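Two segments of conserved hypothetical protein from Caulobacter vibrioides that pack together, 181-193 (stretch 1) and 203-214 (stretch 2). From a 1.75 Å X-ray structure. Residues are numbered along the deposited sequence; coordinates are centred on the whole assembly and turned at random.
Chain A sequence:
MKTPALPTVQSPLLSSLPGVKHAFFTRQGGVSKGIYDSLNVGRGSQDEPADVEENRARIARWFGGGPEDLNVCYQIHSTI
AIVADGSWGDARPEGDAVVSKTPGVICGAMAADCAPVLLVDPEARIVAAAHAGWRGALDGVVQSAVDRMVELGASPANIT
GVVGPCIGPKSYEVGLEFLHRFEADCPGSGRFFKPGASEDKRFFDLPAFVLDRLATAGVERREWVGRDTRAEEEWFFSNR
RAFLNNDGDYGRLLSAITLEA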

ATOM      1  N   ARG A 181     -15.353  10.388  13.753  1.00  4.74           N
ATOM      2  CA  ARG A 181     -15.811   9.454  12.729  1.00  5.32           C
ATOM      3  C   ARG A 181     -15.341   8.047  13.087  1.00  4.30           C
ATOM      4  O   ARG A 181     -16.115   7.091  13.036  1.00  3.83           O
ATOM      5  CB  ARG A 181     -15.259   9.843  11.354  1.00  9.27           C
ATOM      6  CG  ARG A 181     -15.733   8.929  10.231  1.00 13.55           C
ATOM      7  CD  ARG A 181     -15.118   9.299   8.888  1.00 17.11           C
ATOM      8  NE  ARG A 181     -15.478  10.650   8.465  1.00 19.56           N
ATOM      9  CZ  ARG A 181     -14.621  11.662   8.379  1.00 21.74           C
ATOM     10  NH1 ARG A 181     -13.341  11.483   8.686  1.00 21.33           N
ATOM     11  NH2 ARG A 181     -15.042  12.856   7.983  1.00 23.18           N
ATOM     12  N   PHE A 182     -14.067   7.920  13.447  1.00  4.29           N
ATOM     13  CA  PHE A 182     -13.516   6.619  13.815  1.00  4.64           C
ATOM     14  C   PHE A 182     -14.107   6.079  15.111  1.00  3.63           C
ATOM     15  O   PHE A 182     -14.441   4.898  15.201  1.00  4.59           O
ATOM     16  CB  PHE A 182     -11.992   6.691  13.950  1.00  6.19           C
ATOM     17  CG  PHE A 182     -11.264   6.464  12.658  1.00  5.75           C
ATOM     18  CD1 PHE A 182     -11.236   7.448  11.676  1.00  6.19           C
ATOM     19  CD2 PHE A 182     -10.654   5.240  12.401  1.00  4.74           C
ATOM     20  CE1 PHE A 182     -10.617   7.219  10.448  1.00  5.65           C
ATOM     21  CE2 PHE A 182     -10.030   4.998  11.175  1.00  5.76           C
ATOM     22  CZ  PHE A 182     -10.014   5.989  10.197  1.00  6.09           C
ATOM     23  N   GLU A 183     -14.231   6.936  16.118  1.00  4.21           N
ATOM     24  CA  GLU A 183     -14.776   6.496  17.396  1.00  4.49           C
ATOM     25  C   GLU A 183     -16.214   6.014  17.262  1.00  6.03           C
ATOM     26  O   GLU A 183     -16.625   5.062  17.928  1.00  4.07           O
ATOM     27  CB  GLU A 183     -14.709   7.622  18.428  1.00  3.94           C
ATOM     28  CG  GLU A 183     -13.292   8.038  18.792  1.00  5.44           C
ATOM     29  CD  GLU A 183     -13.246   8.960  19.995  1.00  4.75           C
ATOM     30  OE1 GLU A 183     -14.078   9.888  20.065  1.00  3.99           O
ATOM     31  OE2 GLU A 183     -12.372   8.763  20.865  1.00  5.03           O
ATOM     32  N   ALA A 184     -16.971   6.670  16.391  1.00  6.06           N
ATOM     33  CA  ALA A 184     -18.366   6.318  16.175  1.00  6.94           C
ATOM     34  C   ALA A 184     -18.553   5.118  15.251  1.00  8.35           C
ATOM     35  O   ALA A 184     -19.328   4.210  15.554  1.00  8.94           O
ATOM     36  CB  ALA A 184     -19.121   7.525  15.616  1.00  7.87           C
ATOM     37  N   ASP A 185     -17.841   5.111  14.128  1.00  9.91           N
ATOM     38  CA  ASP A 185     -17.969   4.032  13.151  1.00 10.43           C
ATOM     39  C   ASP A 185     -17.199   2.754  13.452  1.00 11.67           C
ATOM     40  O   ASP A 185     -17.601   1.674  13.016  1.00 12.57           O
ATOM     41  CB  ASP A 185     -17.574   4.534  11.761  1.00 12.03           C
ATOM     42  CG  ASP A 185     -18.477   5.642  11.266  1.00 14.94           C
ATOM     43  OD1 ASP A 185     -19.489   5.930  11.938  1.00 15.39           O
ATOM     44  OD2 ASP A 185     -18.178   6.222  10.202  1.00 16.67           O
ATOM     45  N   CYS A 186     -16.093   2.867  14.178  1.00 10.46           N
ATOM     46  CA  CYS A 186     -15.298   1.693  14.515  1.00 10.84           C
ATOM     47  C   CYS A 186     -15.026   1.667  16.013  1.00 11.21           C
ATOM     48  O   CYS A 186     -13.997   2.148  16.483  1.00  7.50           O
ATOM     49  CB  CYS A 186     -13.973   1.696  13.744  1.00 11.40           C
ATOM     50  SG  CYS A 186     -13.054   0.135  13.861  1.00 12.87           S
ATOM     51  N   PRO A 187     -15.964   1.102  16.784  1.00 12.58           N
ATOM     52  CA  PRO A 187     -15.858   0.999  18.240  1.00 12.31           C
ATOM     53  C   PRO A 187     -14.484   0.564  18.741  1.00 10.21           C
ATOM     54  O   PRO A 187     -13.931  -0.440  18.286  1.00 10.60           O
ATOM     55  CB  PRO A 187     -16.944  -0.013  18.584  1.00 13.21           C
ATOM     56  CG  PRO A 187     -18.006   0.314  17.589  1.00 14.29           C
ATOM     57  CD  PRO A 187     -17.211   0.475  16.306  1.00 13.66           C
ATOM     58  N   GLY A 188     -13.936   1.340  19.672  1.00  9.47           N
ATOM     59  CA  GLY A 188     -12.642   1.017  20.248  1.00  7.87           C
ATOM     60  C   GLY A 188     -11.428   1.543  19.507  1.00  6.25           C
ATOM     61  O   GLY A 188     -10.303   1.408  19.991  1.00  5.84           O
ATOM     62  N   SER A 189     -11.643   2.149  18.345  1.00  5.27           N
ATOM     63  CA  SER A 189     -10.534   2.670  17.555  1.00  4.55           C
ATOM     64  C   SER A 189      -9.938   3.933  18.156  1.00  5.34           C
ATOM     65  O   SER A 189      -8.932   4.439  17.669  1.00  3.57           O
ATOM     66  CB  SER A 189     -10.991   2.961  16.124  1.00  7.47           C
ATOM     67  OG  SER A 189     -11.993   3.964  16.110  1.00  6.53           O
ATOM     68  N   GLY A 190     -10.564   4.443  19.213  1.00  5.12           N
ATOM     69  CA  GLY A 190     -10.059   5.648  19.846  1.00  5.22           C
ATOM     70  C   GLY A 190      -8.679   5.459  20.443  1.00  6.01           C
ATOM     71  O   GLY A 190      -7.978   6.435  20.719  1.00  4.33           O
ATOM     72  N   ARG A 191      -8.284   4.204  20.639  1.00  4.50           N
ATOM     73  CA  ARG A 191      -6.981   3.891  21.215  1.00  5.20           C
ATOM     74  C   ARG A 191      -5.834   4.128  20.230  1.00  6.84           C
ATOM     75  O   ARG A 191      -4.657   4.098  20.611  1.00  5.37           O
ATOM     76  CB  ARG A 191      -6.956   2.439  21.711  1.00  8.00           C
ATOM     77  CG  ARG A 191      -7.091   1.368  20.631  1.00  8.74           C
ATOM     78  CD  ARG A 191      -7.033  -0.016  21.277  1.00 12.92           C
ATOM     79  NE  ARG A 191      -6.931  -1.118  20.319  1.00 15.62           N
ATOM     80  CZ  ARG A 191      -7.933  -1.570  19.570  1.00 19.01           C
ATOM     81  NH1 ARG A 191      -9.137  -1.019  19.653  1.00 19.92           N
ATOM     82  NH2 ARG A 191      -7.729  -2.585  18.739  1.00 18.53           N
ATOM     83  N   PHE A 192      -6.178   4.373  18.970  1.00  5.36           N
ATOM     84  CA  PHE A 192      -5.173   4.619  17.940  1.00  6.76           C
ATOM     85  C   PHE A 192      -4.969   6.112  17.714  1.00  7.11           C
ATOM     86  O   PHE A 192      -4.344   6.529  16.734  1.00  7.71           O
ATOM     87  CB  PHE A 192      -5.585   3.932  16.638  1.00  5.60           C
ATOM     88  CG  PHE A 192      -5.668   2.439  16.755  1.00  6.30           C
ATOM     89  CD1 PHE A 192      -4.523   1.688  17.004  1.00  6.48           C
ATOM     90  CD2 PHE A 192      -6.890   1.786  16.656  1.00  6.48           C
ATOM     91  CE1 PHE A 192      -4.596   0.309  17.156  1.00  6.46           C
ATOM     92  CE2 PHE A 192      -6.973   0.404  16.807  1.00  5.64           C
ATOM     93  CZ  PHE A 192      -5.825  -0.334  17.057  1.00  5.39           C
ATOM     94  N   PHE A 193      -5.499   6.913  18.631  1.00  6.46           N
ATOM     95  CA  PHE A 193      -5.364   8.363  18.557  1.00  7.72           C
ATOM     96  C   PHE A 193      -4.525   8.831  19.737  1.00 10.92           C
ATOM     97  O   PHE A 193      -4.674   8.336  20.855  1.00  9.97           O
ATOM     98  CB  PHE A 193      -6.742   9.023  18.576  1.00  5.75           C
ATOM     99  CG  PHE A 193      -7.510   8.840  17.301  1.00  5.47           C
ATOM    100  CD1 PHE A 193      -7.413   9.776  16.273  1.00  5.77           C
ATOM    101  CD2 PHE A 193      -8.314   7.721  17.112  1.00  5.41           C
ATOM    102  CE1 PHE A 193      -8.107   9.600  15.077  1.00  3.72           C
ATOM    103  CE2 PHE A 193      -9.012   7.534  15.918  1.00  5.43           C
ATOM    104  CZ  PHE A 193      -8.910   8.474  14.899  1.00  5.65           C
ATOM    105  N   PHE A 203      -3.176  12.871  16.855  1.00  7.13           N
ATOM    106  CA  PHE A 203      -2.260  12.190  15.947  1.00  6.58           C
ATOM    107  C   PHE A 203      -2.872  10.805  15.793  1.00  6.61           C
ATOM    108  O   PHE A 203      -3.192  10.145  16.785  1.00  7.82           O
ATOM    109  CB  PHE A 203      -0.853  12.080  16.540  1.00  8.14           C
ATOM    110  CG  PHE A 203       0.002  13.297  16.314  1.00 10.00           C
ATOM    111  CD1 PHE A 203       0.404  13.652  15.028  1.00 10.16           C
ATOM    112  CD2 PHE A 203       0.401  14.091  17.384  1.00 12.26           C
ATOM    113  CE1 PHE A 203       1.194  14.783  14.813  1.00 11.54           C
ATOM    114  CE2 PHE A 203       1.191  15.222  17.181  1.00 12.58           C
ATOM    115  CZ  PHE A 203       1.587  15.569  15.893  1.00 11.43           C
ATOM    116  N   PHE A 204      -3.057  10.372  14.553  1.00  6.01           N
ATOM    117  CA  PHE A 204      -3.647   9.070  14.281  1.00  5.37           C
ATOM    118  C   PHE A 204      -2.564   8.066  13.919  1.00  6.77           C
ATOM    119  O   PHE A 204      -1.670   8.360  13.125  1.00  6.36           O
ATOM    120  CB  PHE A 204      -4.654   9.185  13.135  1.00  6.31           C
ATOM    121  CG  PHE A 204      -5.309   7.883  12.759  1.00  5.94           C
ATOM    122  CD1 PHE A 204      -5.984   7.124  13.710  1.00  6.66           C
ATOM    123  CD2 PHE A 204      -5.289   7.439  11.439  1.00  7.35           C
ATOM    124  CE1 PHE A 204      -6.631   5.947  13.351  1.00  6.61           C
ATOM    125  CE2 PHE A 204      -5.935   6.261  11.071  1.00  6.39           C
ATOM    126  CZ  PHE A 204      -6.608   5.514  12.028  1.00  6.74           C
ATOM    127  N   ASP A 205      -2.652   6.883  14.519  1.00  5.82           N
ATOM    128  CA  ASP A 205      -1.691   5.815  14.269  1.00  4.74           C
ATOM    129  C   ASP A 205      -2.278   4.890  13.204  1.00  3.98           C
ATOM    130  O   ASP A 205      -2.888   3.870  13.519  1.00  3.10           O
ATOM    131  CB  ASP A 205      -1.435   5.032  15.562  1.00  3.69           C
ATOM    132  CG  ASP A 205      -0.207   4.146  15.478  1.00  7.72           C
ATOM    133  OD1 ASP A 205       0.177   3.771  14.349  1.00  4.05           O
ATOM    134  OD2 ASP A 205       0.369   3.814  16.541  1.00  6.16           O
ATOM    135  N   LEU A 206      -2.092   5.255  11.939  1.00  3.06           N
ATOM    136  CA  LEU A 206      -2.613   4.469  10.828  1.00  3.91           C
ATOM    137  C   LEU A 206      -2.080   3.038  10.779  1.00  4.23           C
ATOM    138  O   LEU A 206      -2.858   2.086  10.716  1.00  3.27           O
ATOM    139  CB  LEU A 206      -2.313   5.178   9.501  1.00  4.28           C
ATOM    140  CG  LEU A 206      -2.837   4.500   8.234  1.00  4.51           C
ATOM    141  CD1 LEU A 206      -4.353   4.429   8.261  1.00  5.97           C
ATOM    142  CD2 LEU A 206      -2.367   5.286   7.020  1.00  4.16           C
ATOM    143  N   PRO A 207      -0.748   2.860  10.801  1.00  4.01           N
ATOM    144  CA  PRO A 207      -0.248   1.483  10.750  1.00  3.45           C
ATOM    145  C   PRO A 207      -0.804   0.597  11.865  1.00  3.54           C
ATOM    146  O   PRO A 207      -1.124  -0.566  11.637  1.00  3.62           O
ATOM    147  CB  PRO A 207       1.272   1.659  10.815  1.00  4.73           C
ATOM    148  CG  PRO A 207       1.443   2.964  11.534  1.00  3.72           C
ATOM    149  CD  PRO A 207       0.361   3.818  10.926  1.00  4.70           C
ATOM    150  N   ALA A 208      -0.935   1.144  13.068  1.00  3.60           N
ATOM    151  CA  ALA A 208      -1.462   0.347  14.168  1.00  3.05           C
ATOM    152  C   ALA A 208      -2.921  -0.007  13.900  1.00  4.23           C
ATOM    153  O   ALA A 208      -3.369  -1.115  14.209  1.00  3.07           O
ATOM    154  CB  ALA A 208      -1.324   1.104  15.486  1.00  4.34           C
ATOM    155  N   PHE A 209      -3.666   0.925  13.314  1.00  3.03           N
ATOM    156  CA  PHE A 209      -5.067   0.659  13.017  1.00  3.04           C
ATOM    157  C   PHE A 209      -5.174  -0.421  11.946  1.00  4.35           C
ATOM    158  O   PHE A 209      -6.021  -1.306  12.028  1.00  4.72           O
ATOM    159  CB  PHE A 209      -5.776   1.917  12.523  1.00  3.05           C
ATOM    160  CG  PHE A 209      -7.227   1.692  12.205  1.00  3.14           C
ATOM    161  CD1 PHE A 209      -8.145   1.466  13.225  1.00  4.72           C
ATOM    162  CD2 PHE A 209      -7.668   1.658  10.887  1.00  4.31           C
ATOM    163  CE1 PHE A 209      -9.485   1.204  12.938  1.00  4.26           C
ATOM    164  CE2 PHE A 209      -9.005   1.396  10.587  1.00  4.14           C
ATOM    165  CZ  PHE A 209      -9.914   1.168  11.614  1.00  4.73           C
ATOM    166  N   VAL A 210      -4.314  -0.339  10.935  1.00  4.26           N
ATOM    167  CA  VAL A 210      -4.319  -1.325   9.861  1.00  3.92           C
ATOM    168  C   VAL A 210      -3.925  -2.705  10.395  1.00  5.47           C
ATOM    169  O   VAL A 210      -4.465  -3.722   9.955  1.00  3.02           O
ATOM    170  CB  VAL A 210      -3.359  -0.908   8.731  1.00  3.37           C
ATOM    171  CG1 VAL A 210      -3.296  -1.990   7.665  1.00  4.44           C
ATOM    172  CG2 VAL A 210      -3.836   0.405   8.118  1.00  5.06           C
ATOM    173  N   LEU A 211      -2.985  -2.743  11.337  1.00  4.44           N
ATOM    174  CA  LEU A 211      -2.573  -4.019  11.922  1.00  5.49           C
ATOM    175  C   LEU A 211      -3.760  -4.609  12.678  1.00  5.61           C
ATOM    176  O   LEU A 211      -3.949  -5.826  12.706  1.00  4.87           O
ATOM    177  CB  LEU A 211      -1.380  -3.827  12.865  1.00  3.12           C
ATOM    178  CG  LEU A 211      -0.024  -3.619  12.176  1.00  4.77           C
ATOM    179  CD1 LEU A 211       1.020  -3.197  13.202  1.00  4.53           C
ATOM    180  CD2 LEU A 211       0.403  -4.904  11.472  1.00  4.56           C
ATOM    181  N   ASP A 212      -4.569  -3.736  13.277  1.00  4.49           N
ATOM    182  CA  ASP A 212      -5.755  -4.172  14.009  1.00  6.49           C
ATOM    183  C   ASP A 212      -6.764  -4.769  13.026  1.00  6.24           C
ATOM    184  O   ASP A 212      -7.437  -5.753  13.335  1.00  7.51           O
ATOM    185  CB  ASP A 212      -6.399  -2.992  14.746  1.00  7.67           C
ATOM    186  CG  ASP A 212      -7.747  -3.349  15.359  1.00  9.97           C
ATOM    187  OD1 ASP A 212      -7.776  -4.082  16.368  1.00 11.40           O
ATOM    188  OD2 ASP A 212      -8.780  -2.900  14.820  1.00 12.42           O
ATOM    189  N   ARG A 213      -6.872  -4.168  11.843  1.00  4.86           N
ATOM    190  CA  ARG A 213      -7.799  -4.663  10.832  1.00  5.28           C
ATOM    191  C   ARG A 213      -7.353  -6.046  10.359  1.00  4.73           C
ATOM    192  O   ARG A 213      -8.180  -6.936  10.146  1.00  5.35           O
ATOM    193  CB  ARG A 213      -7.872  -3.701   9.641  1.00  5.13           C
ATOM    194  CG  ARG A 213      -8.488  -2.337   9.950  1.00  4.46           C
ATOM    195  CD  ARG A 213      -9.947  -2.447  10.377  1.00  7.58           C
ATOM    196  NE  ARG A 213     -10.098  -2.881  11.765  1.00  9.37           N
ATOM    197  CZ  ARG A 213     -11.265  -3.186  12.325  1.00 12.48           C
ATOM    198  NH1 ARG A 213     -12.384  -3.107  11.615  1.00 13.25           N
ATOM    199  NH2 ARG A 213     -11.318  -3.562  13.596  1.00 14.35           N
ATOM    200  N   LEU A 214      -6.046  -6.222  10.198  1.00  5.09           N
ATOM    201  CA  LEU A 214      -5.501  -7.507   9.775  1.00  4.43           C
ATOM    202  C   LEU A 214      -5.842  -8.557  10.828  1.00  5.40           C
ATOM    203  O   LEU A 214      -6.313  -9.649  10.506  1.00  3.49           O
ATOM    204  CB  LEU A 214      -3.984  -7.406   9.613  1.00  3.73           C
ATOM    205  CG  LEU A 214      -3.530  -6.713   8.328  1.00  3.01           C
ATOM    206  CD1 LEU A 214      -2.061  -6.326   8.420  1.00  3.03           C
ATOM    207  CD2 LEU A 214      -3.777  -7.659   7.156  1.00  4.81           C
TER

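Read along the second segment, this contact is a lesson in joining a short strand and a following helix to a partner that runs from a helix end through a turn to a strand, using aromatic rings for most of the contact, with one hydrogen bond and one salt bridge across it. At Phe203 the backbone does the work. Its carbonyl lies against the other segment, with Phe203 O 3.3 Å from Phe193 CA in a CA-H...O contact, while the end of its side chain leads away.

Phe204 pairs with Phe193 in an antiparallel, non-hydrogen-bonded bridge, their CA atoms 4.7 Å apart. Both side chains therefore leave on the same face of the sheet and must share space: Phe193 CZ comes to 3.4 Å from Phe204 CD1, with the ring planes inclined at 33°. The t rotamer of Phe204 also brings its ring to Phe182, where the edge of Phe204 meets the face of Phe182 and Phe204 CZ sits 3.6 Å from Phe182 CE2. One buried ring thus ties the strand pair to the helix that carries Phe182.

Asp205 is the junction between strand and helix, and it works with both backbone and side chain. Its amide gives the one hydrogen bond between the segments, Asp205 N to Phe192 O at 2.8 Å and a nearly straight 161°. Its carboxylate turns to its own helix as the N-cap, Asp205 OD1 accepting from Ala208 N at 3.1 Å. The residue that anchors the strand end to its neighbour is therefore also the one that caps the start of the helix.

Leu206 and Pro207 make no contact here; the helix next presents Ala208, whose CB points toward the partner and lies 3.6 Å from Phe192 CD1. Phe209 follows and serves the same ring twice. Phe209 CA stands 4.0 Å from the centroid of the Phe192 ring, only 2° off the normal, a CH-pi contact almost directly over the face; its own ring then turns an edge toward that face in an offset arrangement, the planes at 80°. The face of Phe209 in turn receives the edge of Phe182, so that Phe204, Phe182, Phe209 and Phe192 form a chain of edge-to-face pairs. At another part of the Phe209 edge lies Cys186, with Cys186 SG 3.8 Å from Phe209 CE1.

Val210 points away and Leu211 stays out of contact, leaving Asp212 as the next helical residue to face the partner. Asp212 CB packs 3.6 Å from Phe192 CZ, and the carboxylate reaches the exposed Arg191: Asp212 OD1 forms a salt bridge with Arg191 NH2 at 2.8 Å, lying near the guanidinium plane. The other oxygen, Asp212 OD2, makes a salt bridge with Arg213 NH2 at 2.9 Å, so one acid serves two arginines. Arg213 adds a last contact, the face of its guanidinium lying against Cys186, with Arg213 NH1 4.0 Å from Cys186 SG. Leu214 is out of reach.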